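Local atomic coordinates of interphotoreceptor retinoid-binding protein (Xenopus laevis, PDB entry 1J7X), a protein that probably binds retinoids and carries them through the matrix between photoreceptors and the retinal pigment epithelium. Residues Q212-A217 with I236-L241; G76-A81 with F113-D118; G204-T209 with R229-G234; P61-K66 with V256-I261; L94-F99 with V130-E135. One frame throughout, in Å; residues are numbered along the deposited sequence.

Contact 1. Residues Q212-A217 with I236-L241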
# COMPACT_ATOMS: atom_id res chain seq x y z
N GLN A 212 -3.63 10.26 -5.47
CA GLN A 212 -4.83 9.58 -5.04
C GLN A 212 -4.64 8.05 -4.89
O GLN A 212 -5.42 7.40 -4.23
CB GLN A 212 -6.00 9.83 -5.98
CG GLN A 212 -6.37 11.31 -6.04
CD GLN A 212 -7.14 11.65 -7.31
OE1 GLN A 212 -7.96 10.84 -7.76
NE2 GLN A 212 -6.86 12.84 -7.92
N THR A 213 -3.62 7.47 -5.49
CA THR A 213 -3.38 6.02 -5.35
C THR A 213 -3.26 5.63 -3.89
O THR A 213 -2.49 6.28 -3.12
CB THR A 213 -2.13 5.65 -6.12
OG1 THR A 213 -2.20 6.19 -7.48
CG2 THR A 213 -1.86 4.08 -6.16
N ALA A 214 -4.02 4.64 -3.42
CA ALA A 214 -4.12 4.34 -2.01
C ALA A 214 -4.12 2.86 -1.66
O ALA A 214 -4.44 2.02 -2.52
CB ALA A 214 -5.35 4.97 -1.44
N THR A 215 -3.93 2.61 -0.38
CA THR A 215 -3.86 1.29 0.23
C THR A 215 -3.28 0.18 -0.66
O THR A 215 -2.13 0.24 -1.13
CB THR A 215 -5.29 0.94 0.78
OG1 THR A 215 -6.31 1.07 -0.23
CG2 THR A 215 -5.78 2.00 1.80
N ALA A 216 -4.17 -0.79 -0.95
CA ALA A 216 -3.74 -1.96 -1.72
C ALA A 216 -3.02 -1.57 -3.00
O ALA A 216 -2.14 -2.28 -3.51
CB ALA A 216 -4.87 -2.88 -2.03
N ALA A 217 -3.47 -0.46 -3.66
CA ALA A 217 -2.81 -0.03 -4.90
C ALA A 217 -1.35 0.40 -4.65
O ALA A 217 -0.51 0.19 -5.50
CB ALA A 217 -3.64 1.08 -5.59
N ILE A 236 4.01 10.92 -6.09
CA ILE A 236 4.16 10.19 -4.84
C ILE A 236 2.72 9.90 -4.38
O ILE A 236 1.80 10.75 -4.49
CB ILE A 236 4.87 11.09 -3.77
CG1 ILE A 236 6.27 11.30 -4.20
CG2 ILE A 236 4.81 10.48 -2.46
CD1 ILE A 236 6.94 12.53 -3.51
N THR A 237 2.48 8.70 -3.91
CA THR A 237 1.13 8.26 -3.59
C THR A 237 0.59 8.80 -2.27
O THR A 237 1.33 9.49 -1.56
CB THR A 237 1.02 6.75 -3.69
OG1 THR A 237 1.82 6.09 -2.73
CG2 THR A 237 1.54 6.24 -5.12
N SER A 238 -0.65 8.45 -1.94
CA SER A 238 -1.34 9.06 -0.84
C SER A 238 -0.77 8.79 0.52
O SER A 238 -0.99 9.58 1.34
CB SER A 238 -2.83 8.64 -0.86
OG SER A 238 -2.97 7.31 -0.49
N GLY A 239 -0.03 7.70 0.72
CA GLY A 239 0.49 7.33 2.01
C GLY A 239 -0.52 6.80 2.94
O GLY A 239 -0.43 6.96 4.19
N ASN A 240 -1.57 6.18 2.41
CA ASN A 240 -2.59 5.60 3.26
C ASN A 240 -2.49 4.13 3.19
O ASN A 240 -2.99 3.56 2.24
CB ASN A 240 -3.98 6.00 2.74
CG ASN A 240 -4.24 7.52 2.77
OD1 ASN A 240 -5.18 8.01 2.11
ND2 ASN A 240 -3.41 8.26 3.50
N LEU A 241 -1.82 3.49 4.11
CA LEU A 241 -1.70 2.02 4.15
C LEU A 241 -2.46 1.53 5.40
O LEU A 241 -2.65 2.29 6.36
CB LEU A 241 -0.26 1.60 4.29
CG LEU A 241 0.66 1.92 3.13
CD1 LEU A 241 2.10 1.45 3.36
CD2 LEU A 241 0.19 1.23 1.84
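S238 holds its hydroxyl in the crowded position between its own backbone N and carbonyl carbon (chi1 72°). This folds OG back toward the carbonyl of T213. S238 OG donates to T213 O at 2.9 Å, coming from above the carbonyl plane. S238 N reaches the same T213 O at 3.1 Å, nearly along the C=O axis, with an N-H...O angle of 163°. One carbonyl is thus gripped by two donors of one residue. A214 CB lies beside the hydroxyl, 3.5 Å from S238 OG.

T215 also has OG1 in the crowded position (chi1 53°), which leaves CG2 beside the backbone N. T215 CG2 therefore packs at 3.2 Å against N240 O, the same oxygen that accepts from T215 N at 2.9 Å. T215 OG1 serves another partner, the backbone N of G153. T213 turns CG2 anti to its N, and its CB meets T237 CG2 at 3.8 Å as the two side chains cross obliquely. Their hydroxyls are taken up elsewhere: T213 OG1 bonds to L147 O, T237 OG1 to E218.

The first segment is the turn that leads into helix 216-226, with T215 at its N-cap position. The second is the loop between strands 231-234 and 244-248. E218 of helix 216-226 also bonds to the backbone N of G239 and N240, which ties the loop to the first turn of the helix.

Contact 2. Residues G76-A81 with F113-D118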
# COMPACT_ATOMS: atom_id res chain seq x y z
N GLY A 76 -12.34 2.22 2.61
CA GLY A 76 -12.86 2.17 1.26
C GLY A 76 -13.97 1.14 1.10
O GLY A 76 -14.13 0.22 1.92
N ASP A 77 -14.77 1.33 0.04
CA ASP A 77 -15.90 0.47 -0.24
C ASP A 77 -15.82 -0.05 -1.66
O ASP A 77 -16.32 0.55 -2.60
CB ASP A 77 -17.20 1.24 -0.02
CG ASP A 77 -17.34 1.76 1.42
OD1 ASP A 77 -17.51 0.93 2.34
OD2 ASP A 77 -17.31 2.99 1.72
N SER A 78 -15.20 -1.21 -1.79
CA SER A 78 -15.07 -1.84 -3.08
C SER A 78 -16.11 -2.96 -3.24
O SER A 78 -16.90 -3.21 -2.34
CB SER A 78 -13.65 -2.36 -3.25
OG SER A 78 -13.25 -3.18 -2.19
N ILE A 79 -16.11 -3.60 -4.41
CA ILE A 79 -17.04 -4.69 -4.72
C ILE A 79 -17.01 -5.73 -3.62
O ILE A 79 -15.96 -6.25 -3.35
CB ILE A 79 -16.64 -5.38 -6.04
CG1 ILE A 79 -16.56 -4.37 -7.21
CG2 ILE A 79 -17.64 -6.50 -6.37
CD1 ILE A 79 -17.85 -3.65 -7.43
N GLN A 80 -18.16 -6.02 -3.01
CA GLN A 80 -18.23 -7.00 -1.90
C GLN A 80 -18.66 -8.36 -2.42
O GLN A 80 -19.46 -8.44 -3.35
CB GLN A 80 -19.22 -6.54 -0.86
CG GLN A 80 -18.77 -5.28 -0.22
CD GLN A 80 -17.41 -5.42 0.43
OE1 GLN A 80 -17.24 -6.26 1.31
NE2 GLN A 80 -16.46 -4.60 0.02
N ALA A 81 -18.15 -9.41 -1.80
CA ALA A 81 -18.49 -10.78 -2.22
C ALA A 81 -19.98 -11.03 -2.16
O ALA A 81 -20.55 -11.68 -3.05
CB ALA A 81 -17.73 -11.84 -1.38
N PHE A 113 -7.62 -0.19 -13.73
CA PHE A 113 -8.66 -0.59 -12.83
C PHE A 113 -8.49 0.31 -11.59
O PHE A 113 -7.37 0.73 -11.34
CB PHE A 113 -8.72 -2.07 -12.51
CG PHE A 113 -7.46 -2.64 -11.90
CD1 PHE A 113 -6.33 -2.82 -12.67
CD2 PHE A 113 -7.42 -2.91 -10.55
CE1 PHE A 113 -5.24 -3.32 -12.12
CE2 PHE A 113 -6.30 -3.48 -10.05
CZ PHE A 113 -5.23 -3.65 -10.80
N ASP A 114 -9.57 0.66 -10.92
CA ASP A 114 -9.56 1.69 -9.93
C ASP A 114 -9.86 1.27 -8.44
O ASP A 114 -10.10 2.14 -7.58
CB ASP A 114 -10.53 2.74 -10.29
CG ASP A 114 -10.25 3.41 -11.59
OD1 ASP A 114 -9.20 3.26 -12.19
OD2 ASP A 114 -11.16 4.12 -12.11
N GLN A 115 -9.90 -0.05 -8.22
CA GLN A 115 -10.05 -0.57 -6.89
C GLN A 115 -9.38 -1.94 -6.82
O GLN A 115 -9.12 -2.48 -7.84
CB GLN A 115 -11.54 -0.64 -6.56
CG GLN A 115 -12.31 -1.57 -7.35
CD GLN A 115 -13.72 -1.68 -6.86
OE1 GLN A 115 -14.58 -0.81 -7.23
NE2 GLN A 115 -14.02 -2.78 -6.17
N PHE A 116 -9.15 -2.45 -5.62
CA PHE A 116 -8.61 -3.79 -5.36
C PHE A 116 -9.73 -4.43 -4.49
O PHE A 116 -9.96 -4.06 -3.39
CB PHE A 116 -7.30 -3.72 -4.61
CG PHE A 116 -6.11 -3.62 -5.50
CD1 PHE A 116 -5.76 -2.41 -6.03
CD2 PHE A 116 -5.33 -4.74 -5.76
CE1 PHE A 116 -4.72 -2.37 -6.90
CE2 PHE A 116 -4.24 -4.68 -6.58
CZ PHE A 116 -3.93 -3.49 -7.13
N ALA A 117 -10.40 -5.40 -5.01
CA ALA A 117 -11.38 -6.12 -4.22
C ALA A 117 -10.70 -7.25 -3.41
O ALA A 117 -9.59 -7.63 -3.71
CB ALA A 117 -12.36 -6.72 -5.15
N ASP A 118 -11.40 -7.72 -2.40
CA ASP A 118 -10.92 -8.77 -1.55
C ASP A 118 -10.68 -10.04 -2.41
O ASP A 118 -11.34 -10.24 -3.45
CB ASP A 118 -11.96 -9.10 -0.46
CG ASP A 118 -11.44 -10.13 0.50
OD1 ASP A 118 -10.60 -9.78 1.36
OD2 ASP A 118 -11.77 -11.33 0.35
O HOH W 1 -13.84 -6.40 -1.62
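Q115, S78 and I79 carry this meeting of two loops. Q115 places CG between its backbone N and carbonyl carbon (chi1 65°) and then runs extended, so its amide end reaches the bend at S78 and I79. Q115 CD lies 3.7 Å from S78 CB. I79 passes the same chain at about a right angle, with I79 CG1 3.9 Å from Q115 CD.

S78 points toward the other loop; it is poorly ordered, so its detail carries less weight. Its hydroxyl lies near the backbone there, S78 OG 3.6 Å from F116 O. That carbonyl oxygen is buried by the contact and has no polar partner in the model. Further along, A117 CB packs at 4.1 Å against I79 O.

A water bridges the two backbones. It donates to I79 O at 2.7 Å and accepts from D118 N at 2.9 Å; its bond to S78 OG is weak. Within the first loop, Q80 NE2 donates to S78 O at 2.8 Å, which closes a side-chain-to-backbone bond within 76-81.

D118 is the N-cap of helix 119-137, so the water sits close to the start of that helix. I79 also touches V121 on it. On the other side of the second loop, F116 packs on V158 and L161 of helix 158-163 and on A216 and A217 of helix 216-226.

Contact 3. Residues G204-T209 with R229-G234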
# COMPACT_ATOMS: atom_id res chain seq x y z
N GLY A 204 8.23 -5.66 -20.45
CA GLY A 204 8.27 -4.41 -19.71
C GLY A 204 6.93 -4.06 -19.08
O GLY A 204 5.88 -4.20 -19.67
N VAL A 205 6.98 -3.61 -17.84
CA VAL A 205 5.84 -3.22 -17.10
C VAL A 205 6.06 -1.83 -16.47
O VAL A 205 7.11 -1.57 -15.84
CB VAL A 205 5.46 -4.22 -16.02
CG1 VAL A 205 4.17 -3.73 -15.31
CG2 VAL A 205 5.24 -5.63 -16.58
N TYR A 206 5.13 -0.96 -16.71
CA TYR A 206 5.12 0.42 -16.24
C TYR A 206 3.86 0.75 -15.46
O TYR A 206 2.77 0.59 -15.97
CB TYR A 206 5.29 1.33 -17.42
CG TYR A 206 6.54 0.99 -18.19
CD1 TYR A 206 6.53 -0.01 -19.16
CD2 TYR A 206 7.77 1.61 -17.90
CE1 TYR A 206 7.69 -0.39 -19.85
CE2 TYR A 206 8.87 1.31 -18.59
CZ TYR A 206 8.86 0.26 -19.55
OH TYR A 206 10.06 -0.07 -20.17
N VAL A 207 4.00 1.12 -14.15
CA VAL A 207 2.87 1.41 -13.29
C VAL A 207 2.73 2.87 -13.06
O VAL A 207 3.69 3.53 -12.68
CB VAL A 207 3.04 0.72 -11.94
CG1 VAL A 207 1.87 0.96 -11.10
CG2 VAL A 207 3.23 -0.77 -12.17
N LEU A 208 1.59 3.42 -13.40
CA LEU A 208 1.29 4.83 -13.28
C LEU A 208 0.67 5.10 -11.93
O LEU A 208 -0.33 4.47 -11.54
CB LEU A 208 0.35 5.32 -14.39
CG LEU A 208 0.72 4.95 -15.83
CD1 LEU A 208 -0.21 5.73 -16.76
CD2 LEU A 208 2.12 5.17 -16.18
N THR A 209 1.17 6.13 -11.22
CA THR A 209 0.63 6.49 -9.94
C THR A 209 0.29 7.96 -9.80
O THR A 209 0.86 8.78 -10.51
CB THR A 209 1.67 6.17 -8.79
OG1 THR A 209 2.85 6.97 -9.08
CG2 THR A 209 1.98 4.66 -8.76
N ARG A 229 10.34 -5.36 -10.78
CA ARG A 229 9.57 -5.91 -11.88
C ARG A 229 9.11 -4.80 -12.78
O ARG A 229 8.95 -5.00 -14.00
CB ARG A 229 8.42 -6.74 -11.29
CG ARG A 229 7.43 -7.28 -12.40
CD ARG A 229 8.24 -8.35 -13.30
NE ARG A 229 8.68 -7.65 -14.45
CZ ARG A 229 8.12 -7.71 -15.64
NH1 ARG A 229 7.18 -8.60 -15.95
NH2 ARG A 229 8.55 -6.90 -16.54
N ALA A 230 8.66 -3.65 -12.23
CA ALA A 230 8.25 -2.58 -13.05
C ALA A 230 8.86 -1.23 -12.68
O ALA A 230 9.34 -1.04 -11.58
CB ALA A 230 6.75 -2.49 -12.92
N THR A 231 8.73 -0.31 -13.58
CA THR A 231 9.11 1.07 -13.39
C THR A 231 7.84 1.82 -12.94
O THR A 231 6.78 1.69 -13.57
CB THR A 231 9.65 1.65 -14.67
OG1 THR A 231 10.79 0.93 -15.14
CG2 THR A 231 10.06 3.10 -14.48
N ILE A 232 7.93 2.57 -11.82
CA ILE A 232 6.83 3.31 -11.32
C ILE A 232 6.93 4.75 -11.85
O ILE A 232 7.96 5.43 -11.71
CB ILE A 232 6.86 3.36 -9.79
CG1 ILE A 232 7.06 1.95 -9.20
CG2 ILE A 232 5.64 3.91 -9.19
CD1 ILE A 232 5.98 0.94 -9.79
N ILE A 233 5.83 5.27 -12.36
CA ILE A 233 5.80 6.62 -13.00
C ILE A 233 4.62 7.43 -12.52
O ILE A 233 3.47 6.97 -12.53
CB ILE A 233 5.74 6.47 -14.54
CG1 ILE A 233 6.86 5.57 -14.97
CG2 ILE A 233 5.71 7.87 -15.24
CD1 ILE A 233 6.70 5.19 -16.46
N GLY A 234 4.91 8.68 -12.06
CA GLY A 234 3.83 9.55 -11.69
C GLY A 234 4.13 10.29 -10.41
O GLY A 234 5.25 10.74 -10.26
O HOH W 2 9.63 -4.02 -16.50
O HOH W 3 10.58 -1.45 -16.26
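Four backbone hydrogen bonds join the parallel strands. T231 N donates to V205 O, and V207 N returns the pairing with T231 O at 2.9 Å. Next, I233 N donates to V207 O and T209 N to I233 O, both at 2.8 Å. The strand directions differ by 30°.

Side chains pack alongside on both faces. On one, V207 CB meets I232 CD1 at 3.6 Å, and A230 CB sits between V205 and V207, 3.7 Å from V205 CG1. On the other, Y206 CD2 lies 3.7 Å from T231 CB and also nears I233 CD1. G234 has backbone angles that suit glycine, and a CB there would collide with T209 O.

At the N-terminal end of the pairing, R229 bends at chi2 and chi3 and crosses V205, whose CG2 lies over a guanidinium face, 3.5 Å from R229 NH2. A water accepts from V205 N and R229 NH2 and donates to R229 O, extending the link before the first direct bond.

The two strands and helix 216-226 form a beta-alpha-beta unit. T209, A230 and I232 face that helix. Y206 and I233 pack on helix 287-296, and strand 142-146 pairs with the other edge of 204-209.

Contact 4. Residues P61-K66 with V256-I261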
# COMPACT_ATOMS: atom_id res chain seq x y z
N PRO A 61 7.57 8.24 10.90
CA PRO A 61 6.45 9.15 10.67
C PRO A 61 5.00 8.60 10.85
O PRO A 61 4.06 9.39 10.94
CB PRO A 61 6.64 9.62 9.17
CG PRO A 61 8.01 9.31 8.84
CD PRO A 61 8.43 8.08 9.72
N ARG A 62 4.87 7.29 10.93
CA ARG A 62 3.57 6.65 11.08
C ARG A 62 3.00 6.85 12.50
O ARG A 62 1.81 6.87 12.69
CB ARG A 62 3.69 5.17 10.76
CG ARG A 62 4.19 4.80 9.37
CD ARG A 62 4.42 3.34 9.22
NE ARG A 62 5.41 2.88 10.19
CZ ARG A 62 5.60 1.64 10.51
NH1 ARG A 62 5.02 0.67 9.80
NH2 ARG A 62 6.41 1.36 11.49
N LEU A 63 3.89 7.00 13.50
CA LEU A 63 3.56 7.17 14.87
C LEU A 63 3.41 8.63 15.06
O LEU A 63 4.39 9.39 15.06
CB LEU A 63 4.71 6.62 15.74
CG LEU A 63 4.67 6.85 17.20
CD1 LEU A 63 3.38 6.19 17.70
CD2 LEU A 63 5.93 6.30 17.92
N VAL A 64 2.18 9.07 15.28
CA VAL A 64 1.92 10.46 15.47
C VAL A 64 0.69 10.81 16.32
O VAL A 64 -0.39 10.18 16.20
CB VAL A 64 1.78 11.19 14.08
CG1 VAL A 64 0.85 10.42 13.21
CG2 VAL A 64 1.38 12.66 14.21
N LEU A 65 0.89 11.77 17.18
CA LEU A 65 -0.18 12.30 17.99
C LEU A 65 -0.87 13.37 17.22
O LEU A 65 -0.23 14.27 16.64
CB LEU A 65 0.30 12.91 19.29
CG LEU A 65 0.66 11.90 20.42
CD1 LEU A 65 2.01 11.32 20.32
CD2 LEU A 65 0.59 12.60 21.86
N LYS A 66 -2.19 13.29 17.21
CA LYS A 66 -2.91 14.29 16.46
C LYS A 66 -4.26 14.63 17.21
O LYS A 66 -4.71 13.90 18.12
CB LYS A 66 -3.32 13.75 15.10
CG LYS A 66 -2.16 13.46 14.15
CD LYS A 66 -2.74 13.02 12.80
CE LYS A 66 -1.66 12.77 11.84
NZ LYS A 66 -2.27 12.34 10.53
N VAL A 256 -3.62 9.09 19.37
CA VAL A 256 -2.36 8.65 18.77
C VAL A 256 -2.53 7.55 17.71
O VAL A 256 -3.19 6.56 17.91
CB VAL A 256 -1.29 8.28 19.85
CG1 VAL A 256 -1.70 6.98 20.54
CG2 VAL A 256 0.10 8.06 19.23
N THR A 257 -1.94 7.72 16.51
CA THR A 257 -1.93 6.70 15.50
C THR A 257 -0.66 6.00 15.60
O THR A 257 0.42 6.63 15.66
CB THR A 257 -2.00 7.29 14.04
OG1 THR A 257 -3.16 8.07 13.90
CG2 THR A 257 -2.08 6.16 13.00
N VAL A 258 -0.80 4.71 15.77
CA VAL A 258 0.34 3.83 15.97
C VAL A 258 0.48 2.72 14.96
O VAL A 258 -0.46 1.96 14.71
CB VAL A 258 0.25 3.19 17.40
CG1 VAL A 258 1.43 2.31 17.62
CG2 VAL A 258 0.16 4.26 18.44
N PRO A 259 1.65 2.62 14.30
CA PRO A 259 1.80 1.52 13.38
C PRO A 259 1.91 0.23 14.12
O PRO A 259 2.71 0.17 14.98
CB PRO A 259 3.09 1.86 12.64
CG PRO A 259 3.87 2.68 13.69
CD PRO A 259 2.83 3.50 14.30
N ILE A 260 1.00 -0.71 13.88
CA ILE A 260 1.03 -2.00 14.56
C ILE A 260 1.66 -3.05 13.68
O ILE A 260 1.97 -4.13 14.12
CB ILE A 260 -0.36 -2.44 14.94
CG1 ILE A 260 -1.19 -2.70 13.62
CG2 ILE A 260 -1.11 -1.41 15.80
CD1 ILE A 260 -2.55 -3.33 13.88
N ILE A 261 1.94 -2.73 12.42
CA ILE A 261 2.52 -3.68 11.56
C ILE A 261 3.73 -3.15 10.89
O ILE A 261 3.72 -1.97 10.41
CB ILE A 261 1.44 -3.99 10.45
CG1 ILE A 261 0.38 -4.92 10.98
CG2 ILE A 261 2.09 -4.58 9.24
CD1 ILE A 261 -0.86 -5.03 10.15
O HOH W 4 -3.27 10.66 15.90
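R62 runs its side chain past P259. CG is anti to the carbonyl carbon and the chain is extended at chi2, then bends at chi3 (-60°). There the CB corner of the proline points at the centre of one guanidinium face, with R62 CZ 3.3 Å from P259 CB. At the guanidinium edge, R62 NH1 makes a weak hydrogen bond of 3.0 Å to I261 O. NE forms a salt bridge with D60, and NH2 bonds to N262, so the group is fixed in its rotation. An alanine here would lose the guanidinium, with its packing on P259 and its bonds to D60 and N262, and would probably loosen the join to the end of the second segment.

L63 has CG anti to its backbone N (chi1 172°). This brings CD1 alongside V258, 3.8 Å from V258 CG2, while L63 CB meets P259 CD at 3.9 Å. L65 turns CG anti to the carbonyl carbon and crosses V256 obliquely, with L65 CD1 3.9 Å from V256 CG2.

The backbones are locked at V64 and T257. V64 N donates to T257 O at 3.0 Å, and T257 N donates back to V64 O at 2.9 Å. This reciprocal pair, followed by the non-hydrogen-bonded pair L65 and V256, is the signature of antiparallel beta structure. Here it joins the short strand 64-67 to the long strand 254-265 of an antiparallel sheet.

Contact 5. Residues L94-F99 with V130-E135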
# COMPACT_ATOMS: atom_id res chain seq x y z
N LEU A 94 -19.66 -7.16 -15.61
CA LEU A 94 -19.08 -6.45 -14.49
C LEU A 94 -17.54 -6.36 -14.63
O LEU A 94 -16.91 -5.28 -14.51
CB LEU A 94 -19.43 -7.18 -13.28
CG LEU A 94 -18.90 -6.56 -11.95
CD1 LEU A 94 -19.34 -5.11 -11.84
CD2 LEU A 94 -19.31 -7.38 -10.74
N VAL A 95 -16.94 -7.51 -14.91
CA VAL A 95 -15.49 -7.57 -15.09
C VAL A 95 -15.12 -6.57 -16.22
O VAL A 95 -14.09 -5.86 -16.13
CB VAL A 95 -15.01 -8.97 -15.37
CG1 VAL A 95 -13.57 -8.96 -15.94
CG2 VAL A 95 -15.10 -9.81 -14.09
N ASN A 96 -15.95 -6.52 -17.27
CA ASN A 96 -15.65 -5.66 -18.43
C ASN A 96 -15.68 -4.17 -18.07
O ASN A 96 -15.08 -3.36 -18.74
CB ASN A 96 -16.63 -5.91 -19.63
CG ASN A 96 -16.30 -7.22 -20.42
OD1 ASN A 96 -15.20 -7.73 -20.30
ND2 ASN A 96 -17.31 -7.81 -21.07
N THR A 97 -16.38 -3.84 -17.05
CA THR A 97 -16.41 -2.44 -16.63
C THR A 97 -15.42 -2.12 -15.49
O THR A 97 -15.05 -0.98 -15.29
CB THR A 97 -17.79 -1.98 -16.18
OG1 THR A 97 -18.29 -2.80 -15.20
CG2 THR A 97 -18.84 -2.07 -17.25
N VAL A 98 -15.00 -3.12 -14.73
CA VAL A 98 -14.01 -2.96 -13.67
C VAL A 98 -12.64 -2.78 -14.26
O VAL A 98 -11.81 -2.00 -13.76
CB VAL A 98 -13.98 -4.13 -12.69
CG1 VAL A 98 -12.75 -4.07 -11.80
CG2 VAL A 98 -15.23 -4.20 -11.91
N PHE A 99 -12.33 -3.52 -15.30
CA PHE A 99 -10.99 -3.48 -15.96
C PHE A 99 -11.06 -2.94 -17.35
O PHE A 99 -11.74 -3.55 -18.18
CB PHE A 99 -10.36 -4.85 -16.01
CG PHE A 99 -10.24 -5.55 -14.69
CD1 PHE A 99 -9.11 -5.33 -13.88
CD2 PHE A 99 -11.22 -6.34 -14.17
CE1 PHE A 99 -9.05 -5.92 -12.72
CE2 PHE A 99 -11.13 -6.97 -13.03
CZ PHE A 99 -9.98 -6.81 -12.27
N VAL A 130 -9.87 -13.58 -17.03
CA VAL A 130 -9.08 -14.19 -18.10
C VAL A 130 -9.37 -13.60 -19.47
O VAL A 130 -8.44 -13.36 -20.29
CB VAL A 130 -9.31 -15.71 -18.17
CG1 VAL A 130 -8.69 -16.28 -19.41
CG2 VAL A 130 -8.78 -16.42 -16.92
N ASN A 131 -10.67 -13.42 -19.76
CA ASN A 131 -11.11 -12.93 -21.04
C ASN A 131 -10.87 -11.41 -21.17
O ASN A 131 -10.50 -10.92 -22.20
CB ASN A 131 -12.63 -13.17 -21.19
CG ASN A 131 -12.97 -14.63 -21.27
OD1 ASN A 131 -12.20 -15.39 -21.86
ND2 ASN A 131 -14.12 -15.04 -20.68
N THR A 132 -11.10 -10.66 -20.08
CA THR A 132 -10.96 -9.19 -20.18
C THR A 132 -9.50 -8.71 -20.16
O THR A 132 -9.11 -7.78 -20.86
CB THR A 132 -11.74 -8.60 -19.08
OG1 THR A 132 -13.11 -9.03 -19.20
CG2 THR A 132 -11.82 -7.03 -19.08
N VAL A 133 -8.70 -9.36 -19.38
CA VAL A 133 -7.34 -8.83 -19.14
C VAL A 133 -6.26 -9.73 -19.67
O VAL A 133 -5.62 -9.37 -20.59
CB VAL A 133 -7.11 -8.60 -17.66
CG1 VAL A 133 -5.66 -8.07 -17.41
CG2 VAL A 133 -8.11 -7.68 -17.14
N TRP A 134 -6.08 -10.92 -19.10
CA TRP A 134 -4.95 -11.74 -19.34
C TRP A 134 -4.76 -12.18 -20.80
O TRP A 134 -3.67 -12.13 -21.31
CB TRP A 134 -4.91 -12.92 -18.35
CG TRP A 134 -5.02 -12.40 -16.90
CD1 TRP A 134 -5.97 -12.70 -16.02
CD2 TRP A 134 -4.16 -11.44 -16.27
NE1 TRP A 134 -5.78 -11.98 -14.85
CE2 TRP A 134 -4.64 -11.24 -14.98
CE3 TRP A 134 -3.01 -10.73 -16.68
CZ2 TRP A 134 -4.07 -10.31 -14.13
CZ3 TRP A 134 -2.38 -9.89 -15.80
CH2 TRP A 134 -2.94 -9.68 -14.55
N GLU A 135 -5.85 -12.57 -21.43
CA GLU A 135 -5.76 -13.01 -22.85
C GLU A 135 -5.50 -11.84 -23.76
O GLU A 135 -4.54 -11.91 -24.50
CB GLU A 135 -7.00 -13.78 -23.26
CG GLU A 135 -6.93 -14.06 -24.84
CD GLU A 135 -5.72 -14.85 -25.33
OE1 GLU A 135 -5.16 -15.68 -24.60
OE2 GLU A 135 -5.33 -14.66 -26.57
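This is a helix-helix contact, made where helix 88-98 ends against helix 119-137. V95 comes first. Its CG1, anti to the backbone N, reaches T132 and lies 3.3 Å from T132 OG1; V95 also packs on L125, F128 and I129 of the same helix.

N96 makes the polar link. Its CG is anti to the carbonyl carbon (chi1 -77°), and T132 OG1 donates to N96 OD1 at 2.7 Å, nearly along the C=O axis. N96 OD1 also accepts from Q92 NE2, one turn back, which helps to hold the amide in place.

F99 is the first residue to leave the helix. Its backbone O lies 3.6 Å from T132 CG2. F99 CB packs on V133 CG2 at 3.8 Å, with the two side chains crossing at about a right angle. V98 CG1 lies over one face of the F99 ring.

T132 therefore touches V95, N96 and F99 in turn. An alanine here would lose the hydroxyl and methyl, and would probably loosen the helix end by removing the bond to N96 and the packing on F99.

The facing helix widens into a pi-type turn at this point, with E135 N bonded to V130 O at 2.9 Å.

How the contacts relate
Contact 3 is buried and relies on parallel strand pairing; the other four are partly buried. Contact 4 uses antiparallel pairing in the other sheet, on the opposite side of the chain's centre from contact 3. Contact 1 lies nearest that centre, contact 5 farthest, about 23 Å between centres. Contacts 1 and 3 belong to one beta-alpha-beta region: contact 3 pairs strands 204-209 and 231-234, contact 1 joins the turn into helix 216-226 with the loop after 231-234. Contact 2 ends at the N-cap of helix 119-137; contact 5 uses a later part. Contact 2 relies on loop packing and a bridging water, contact 5 on one side-chain bond and apolar packing. They touch where F113 meets F99.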